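PDB 5JWC: NADH dehydrogenase, putative from Plasmodium falciparum, which probably oxidises NADH through its bound FAD and passes the electrons to ubiquinone, as a type II NADH dehydrogenase of the malaria parasite. Local coordinates for residues L172-K186 against V215-S227. Numbering follows the deposited sequence. Where two conformers were deposited one is given.
Sequences LEKCTLPNISNEEKK and VKINYKDIFNFIS
Leu172 lays its CB over one face of the Tyr219 ring, a CH-pi contact 4.0 Å from CB to the ring centroid and 18° off the normal. The pair sits at the edge of the second Rossmann-type domain of this flavoprotein, where the end of helix 158-174 meets the turn between helix 198-218 and strand 227-232. With two branch methyls to meet different neighbours, Leu172 continues past the ring into an aliphatic cluster: CD1 reaches Val215 CG2, and CD2 touches the CD1 atoms of Ile222 and Ile226. Tyrosine adds a polar end to a flat apolar body. Its OH donates to Glu173 OE1 at 2.6 Å, meeting it from above the carboxylate plane. The bend of Glu173 at chi2 (-60°) curls the acid back to that hydroxyl, although its CB points away; Arg87 of the second subunit forms a salt bridge with the same oxygen, tying the contact to the dimer interface. Thr176 OG1 lies in the ring plane at the tyrosine's edge and bonds to the Leu172 carbonyl one turn back, which holds OG1 beside the ring. Ile222 then fills the middle, CG2 against Cys175 O. Farther out, Phe225 is met obliquely by the alkyl chains of Lys185 and Lys186, and by the Asn182 amide, tilted 45° to the ring. One water donates to Lys186 O and Phe225 O and accepts from Ser227 OG at 2.7 Å.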
loop_
_atom_site.group_PDB
_atom_site.type_symbol
_atom_site.label_atom_id
_atom_site.label_comp_id
_atom_site.label_asym_id
_atom_site.label_seq_id
_atom_site.Cartn_x
_atom_site.Cartn_y
_atom_site.Cartn_z
ATOM N N LEU A 172 -1.520 14.071 -12.355
ATOM C CA LEU A 172 -0.396 14.105 -13.292
ATOM C C LEU A 172 -0.696 13.293 -14.552
ATOM O O LEU A 172 -0.397 13.730 -15.670
ATOM C CB LEU A 172 0.883 13.572 -12.651
ATOM C CG LEU A 172 1.477 14.309 -11.452
ATOM C CD1 LEU A 172 2.702 13.510 -10.955
ATOM C CD2 LEU A 172 1.863 15.736 -11.866
ATOM N N GLU A 173 -1.266 12.101 -14.375
ATOM C CA GLU A 173 -1.592 11.261 -15.533
ATOM C C GLU A 173 -2.714 11.895 -16.362
ATOM O O GLU A 173 -2.642 11.931 -17.587
ATOM C CB GLU A 173 -1.972 9.842 -15.105
ATOM C CG GLU A 173 -0.755 8.962 -14.739
ATOM C CD GLU A 173 0.250 8.767 -15.885
ATOM O OE1 GLU A 173 1.435 8.455 -15.597
ATOM O OE2 GLU A 173 -0.121 8.924 -17.074
ATOM N N LYS A 174 -3.731 12.420 -15.690
ATOM C CA LYS A 174 -4.842 13.053 -16.384
ATOM C C LYS A 174 -4.373 14.214 -17.261
ATOM O O LYS A 174 -4.846 14.377 -18.389
ATOM C CB LYS A 174 -5.882 13.531 -15.376
ATOM C CG LYS A 174 -7.060 14.243 -15.995
ATOM C CD LYS A 174 -8.033 14.715 -14.928
ATOM C CE LYS A 174 -9.243 15.418 -15.551
ATOM N NZ LYS A 174 -10.286 15.778 -14.541
ATOM N N CYS A 175 -3.412 14.991 -16.765
ATOM C CA CYS A 175 -2.904 16.156 -17.495
ATOM C C CYS A 175 -1.888 15.832 -18.585
ATOM O O CYS A 175 -1.420 16.729 -19.276
ATOM C CB CYS A 175 -2.263 17.155 -16.522
ATOM S SG CYS A 175 -3.477 17.938 -15.468
ATOM N N THR A 176 -1.542 14.558 -18.734
ATOM C CA THR A 176 -0.655 14.138 -19.808
ATOM C C THR A 176 -1.497 13.747 -21.047
ATOM O O THR A 176 -0.967 13.580 -22.135
ATOM C CB THR A 176 0.259 12.975 -19.327
ATOM O OG1 THR A 176 1.081 13.460 -18.254
ATOM C CG2 THR A 176 1.188 12.481 -20.428
ATOM N N LEU A 177 -2.811 13.635 -20.874
ATOM C CA LEU A 177 -3.709 13.294 -21.983
ATOM C C LEU A 177 -3.852 14.435 -23.001
ATOM O O LEU A 177 -3.713 15.604 -22.647
ATOM C CB LEU A 177 -5.072 12.901 -21.448
ATOM C CG LEU A 177 -5.019 11.721 -20.476
ATOM C CD1 LEU A 177 -6.430 11.347 -20.014
ATOM C CD2 LEU A 177 -4.294 10.526 -21.114
ATOM N N PRO A 178 -4.132 14.096 -24.273
ATOM C CA PRO A 178 -4.142 15.142 -25.312
ATOM C C PRO A 178 -5.408 16.008 -25.303
ATOM O O PRO A 178 -5.445 17.077 -25.921
ATOM C CB PRO A 178 -4.041 14.332 -26.612
ATOM C CG PRO A 178 -4.697 13.020 -26.288
ATOM C CD PRO A 178 -4.348 12.746 -24.836
ATOM N N ASN A 179 -6.426 15.542 -24.594
ATOM C CA ASN A 179 -7.741 16.166 -24.576
ATOM C C ASN A 179 -7.949 17.299 -23.554
ATOM O O ASN A 179 -9.073 17.521 -23.106
ATOM C CB ASN A 179 -8.805 15.077 -24.337
ATOM C CG ASN A 179 -8.594 14.306 -23.010
ATOM O OD1 ASN A 179 -7.944 14.789 -22.081
ATOM N ND2 ASN A 179 -9.171 13.110 -22.924
ATOM N N ILE A 180 -6.875 18.020 -23.223
ATOM C CA ILE A 180 -6.905 19.032 -22.161
ATOM C C ILE A 180 -6.012 20.233 -22.499
ATOM O O ILE A 180 -4.863 20.065 -22.898
ATOM C CB ILE A 180 -6.482 18.406 -20.801
ATOM C CG1 ILE A 180 -7.639 17.585 -20.218
ATOM C CG2 ILE A 180 -6.067 19.475 -19.801
ATOM C CD1 ILE A 180 -7.211 16.460 -19.282
ATOM N N SER A 181 -6.550 21.445 -22.352
ATOM C CA SER A 181 -5.803 22.662 -22.673
ATOM C C SER A 181 -4.809 23.035 -21.590
ATOM O O SER A 181 -4.893 22.554 -20.461
ATOM C CB SER A 181 -6.753 23.838 -22.880
ATOM O OG SER A 181 -7.435 24.131 -21.670
ATOM N N ASN A 182 -3.881 23.916 -21.945
ATOM C CA ASN A 182 -2.892 24.422 -21.010
ATOM C C ASN A 182 -3.530 25.160 -19.829
ATOM O O ASN A 182 -3.090 25.032 -18.679
ATOM C CB ASN A 182 -1.917 25.339 -21.746
ATOM C CG ASN A 182 -0.994 24.577 -22.667
ATOM O OD1 ASN A 182 -1.177 23.375 -22.895
ATOM N ND2 ASN A 182 0.018 25.259 -23.191
ATOM N N GLU A 183 -4.590 25.909 -20.106
ATOM C CA GLU A 183 -5.271 26.635 -19.047
ATOM C C GLU A 183 -5.919 25.662 -18.064
ATOM O O GLU A 183 -5.925 25.899 -16.857
ATOM C CB GLU A 183 -6.310 27.597 -19.623
ATOM C CG GLU A 183 -6.393 28.910 -18.849
ATOM C CD GLU A 183 -5.019 29.573 -18.673
ATOM O OE1 GLU A 183 -4.314 29.775 -19.692
ATOM O OE2 GLU A 183 -4.644 29.879 -17.517
ATOM N N GLU A 184 -6.492 24.578 -18.573
ATOM C CA GLU A 184 -7.118 23.604 -17.689
ATOM C C GLU A 184 -6.060 22.894 -16.852
ATOM O O GLU A 184 -6.312 22.543 -15.703
ATOM C CB GLU A 184 -7.926 22.560 -18.468
ATOM C CG GLU A 184 -9.111 23.104 -19.250
ATOM C CD GLU A 184 -9.590 22.128 -20.333
ATOM O OE1 GLU A 184 -8.834 21.854 -21.299
ATOM O OE2 GLU A 184 -10.719 21.607 -20.195
ATOM N N LYS A 185 -4.884 22.698 -17.443
ATOM C CA LYS A 185 -3.762 22.064 -16.763
ATOM C C LYS A 185 -3.272 22.917 -15.593
ATOM O O LYS A 185 -3.040 22.399 -14.495
ATOM C CB LYS A 185 -2.603 21.809 -17.735
ATOM C CG LYS A 185 -2.838 20.718 -18.780
ATOM C CD LYS A 185 -1.554 20.447 -19.566
ATOM C CE LYS A 185 -1.841 19.841 -20.936
ATOM N NZ LYS A 185 -0.606 19.468 -21.689
ATOM N N LYS A 186 -3.102 24.219 -15.832
ATOM C CA LYS A 186 -2.619 25.121 -14.790
ATOM C C LYS A 186 -3.567 25.097 -13.599
ATOM O O LYS A 186 -3.135 25.173 -12.464
ATOM C CB LYS A 186 -2.481 26.554 -15.300
ATOM C CG LYS A 186 -1.402 26.766 -16.335
ATOM C CD LYS A 186 -1.343 28.252 -16.722
ATOM C CE LYS A 186 -0.557 28.488 -18.001
ATOM N NZ LYS A 186 -0.691 29.904 -18.473
ATOM N N VAL A 215 9.082 14.143 -10.503
ATOM C CA VAL A 215 7.999 14.585 -11.368
ATOM C C VAL A 215 8.564 15.349 -12.567
ATOM O O VAL A 215 8.157 15.119 -13.710
ATOM C CB VAL A 215 6.976 15.453 -10.606
ATOM C CG1 VAL A 215 5.955 16.039 -11.573
ATOM C CG2 VAL A 215 6.274 14.622 -9.534
ATOM N N LYS A 216 9.530 16.224 -12.303
ATOM C CA LYS A 216 10.167 16.990 -13.363
ATOM C C LYS A 216 10.794 16.037 -14.399
ATOM O O LYS A 216 10.727 16.280 -15.596
ATOM C CB LYS A 216 11.223 17.941 -12.790
ATOM C CG LYS A 216 11.797 18.939 -13.816
ATOM C CD LYS A 216 12.928 19.776 -13.217
ATOM C CE LYS A 216 13.126 21.079 -14.004
ATOM N NZ LYS A 216 14.329 21.827 -13.546
ATOM N N ILE A 217 11.371 14.940 -13.919
ATOM C CA ILE A 217 11.990 13.936 -14.777
ATOM C C ILE A 217 10.962 13.112 -15.549
ATOM O O ILE A 217 11.089 12.935 -16.765
ATOM C CB ILE A 217 12.894 13.011 -13.938
ATOM C CG1 ILE A 217 14.118 13.796 -13.463
ATOM C CG2 ILE A 217 13.325 11.784 -14.727
ATOM C CD1 ILE A 217 14.938 13.069 -12.416
ATOM N N ASN A 218 9.924 12.634 -14.868
ATOM C CA ASN A 218 8.954 11.755 -15.521
ATOM C C ASN A 218 7.798 12.442 -16.256
ATOM O O ASN A 218 7.110 11.816 -17.057
ATOM C CB ASN A 218 8.396 10.777 -14.491
ATOM C CG ASN A 218 9.408 9.742 -14.089
ATOM O OD1 ASN A 218 9.510 8.695 -14.719
ATOM N ND2 ASN A 218 10.174 10.028 -13.042
ATOM N N TYR A 219 7.554 13.715 -15.969
ATOM C CA TYR A 219 6.444 14.422 -16.598
ATOM C C TYR A 219 6.914 15.774 -17.103
ATOM O O TYR A 219 6.278 16.799 -16.842
ATOM C CB TYR A 219 5.275 14.607 -15.618
ATOM C CG TYR A 219 4.644 13.318 -15.134
ATOM C CD1 TYR A 219 3.491 12.816 -15.741
ATOM C CD2 TYR A 219 5.189 12.610 -14.065
ATOM C CE1 TYR A 219 2.902 11.645 -15.305
ATOM C CE2 TYR A 219 4.602 11.412 -13.616
ATOM C CZ TYR A 219 3.461 10.946 -14.242
ATOM O OH TYR A 219 2.869 9.781 -13.828
ATOM N N LYS A 220 8.031 15.781 -17.826
ATOM C CA LYS A 220 8.660 17.050 -18.198
ATOM C C LYS A 220 7.723 18.005 -18.945
ATOM O O LYS A 220 7.783 19.215 -18.737
ATOM C CB LYS A 220 9.912 16.800 -19.029
ATOM C CG LYS A 220 10.714 18.065 -19.260
ATOM C CD LYS A 220 11.932 17.833 -20.138
ATOM C CE LYS A 220 12.605 19.161 -20.455
ATOM N NZ LYS A 220 13.870 18.977 -21.219
ATOM N N ASP A 221 6.828 17.468 -19.766
ATOM C CA ASP A 221 5.946 18.304 -20.590
ATOM C C ASP A 221 4.890 19.086 -19.810
ATOM O O ASP A 221 4.326 20.036 -20.344
ATOM C CB ASP A 221 5.247 17.447 -21.651
ATOM C CG ASP A 221 6.184 17.050 -22.791
ATOM O OD1 ASP A 221 5.939 15.997 -23.431
ATOM O OD2 ASP A 221 7.164 17.792 -23.045
ATOM N N ILE A 222 4.604 18.689 -18.570
ATOM C CA ILE A 222 3.612 19.412 -17.779
ATOM C C ILE A 222 4.222 20.039 -16.533
ATOM O O ILE A 222 3.519 20.694 -15.772
ATOM C CB ILE A 222 2.421 18.514 -17.347
ATOM C CG1 ILE A 222 2.899 17.342 -16.482
ATOM C CG2 ILE A 222 1.627 18.020 -18.566
ATOM C CD1 ILE A 222 1.745 16.506 -15.923
ATOM N N PHE A 223 5.527 19.851 -16.340
ATOM C CA PHE A 223 6.206 20.348 -15.150
ATOM C C PHE A 223 5.931 21.822 -14.932
ATOM O O PHE A 223 5.630 22.248 -13.813
ATOM C CB PHE A 223 7.712 20.124 -15.233
ATOM C CG PHE A 223 8.483 20.841 -14.154
ATOM C CD1 PHE A 223 8.509 20.350 -12.856
ATOM C CD2 PHE A 223 9.165 22.024 -14.432
ATOM C CE1 PHE A 223 9.208 21.020 -11.850
ATOM C CE2 PHE A 223 9.863 22.702 -13.435
ATOM C CZ PHE A 223 9.886 22.195 -12.140
ATOM N N ASN A 224 6.006 22.585 -16.021
ATOM C CA ASN A 224 5.892 24.039 -15.979
ATOM C C ASN A 224 4.512 24.532 -15.586
ATOM O O ASN A 224 4.361 25.686 -15.212
ATOM C CB ASN A 224 6.256 24.633 -17.345
ATOM C CG ASN A 224 7.747 24.590 -17.624
ATOM O OD1 ASN A 224 8.577 24.834 -16.732
ATOM N ND2 ASN A 224 8.099 24.283 -18.871
ATOM N N PHE A 225 3.505 23.666 -15.666
ATOM C CA PHE A 225 2.148 24.057 -15.277
ATOM C C PHE A 225 1.818 23.796 -13.809
ATOM O O PHE A 225 0.750 24.165 -13.339
ATOM C CB PHE A 225 1.137 23.337 -16.162
ATOM C CG PHE A 225 1.380 23.547 -17.624
ATOM C CD1 PHE A 225 1.674 24.815 -18.101
ATOM C CD2 PHE A 225 1.343 22.487 -18.517
ATOM C CE1 PHE A 225 1.905 25.034 -19.448
ATOM C CE2 PHE A 225 1.574 22.700 -19.871
ATOM C CZ PHE A 225 1.855 23.972 -20.334
ATOM N N ILE A 226 2.725 23.143 -13.098
ATOM C CA ILE A 226 2.487 22.780 -11.705
ATOM C C ILE A 226 2.775 23.953 -10.773
ATOM O O ILE A 226 3.792 24.626 -10.920
ATOM C CB ILE A 226 3.350 21.579 -11.288
ATOM C CG1 ILE A 226 3.057 20.379 -12.204
ATOM C CG2 ILE A 226 3.095 21.229 -9.806
ATOM C CD1 ILE A 226 3.983 19.221 -12.000
ATOM N N SER A 227 1.886 24.193 -9.814
ATOM C CA SER A 227 2.162 25.184 -8.791
ATOM C C SER A 227 1.718 24.698 -7.426
ATOM O O SER A 227 0.875 23.805 -7.308
ATOM C CB SER A 227 1.467 26.514 -9.112
ATOM O OG SER A 227 0.074 26.319 -9.331
HETATM O O HOH W 1 -0.795 25.418 -11.739
#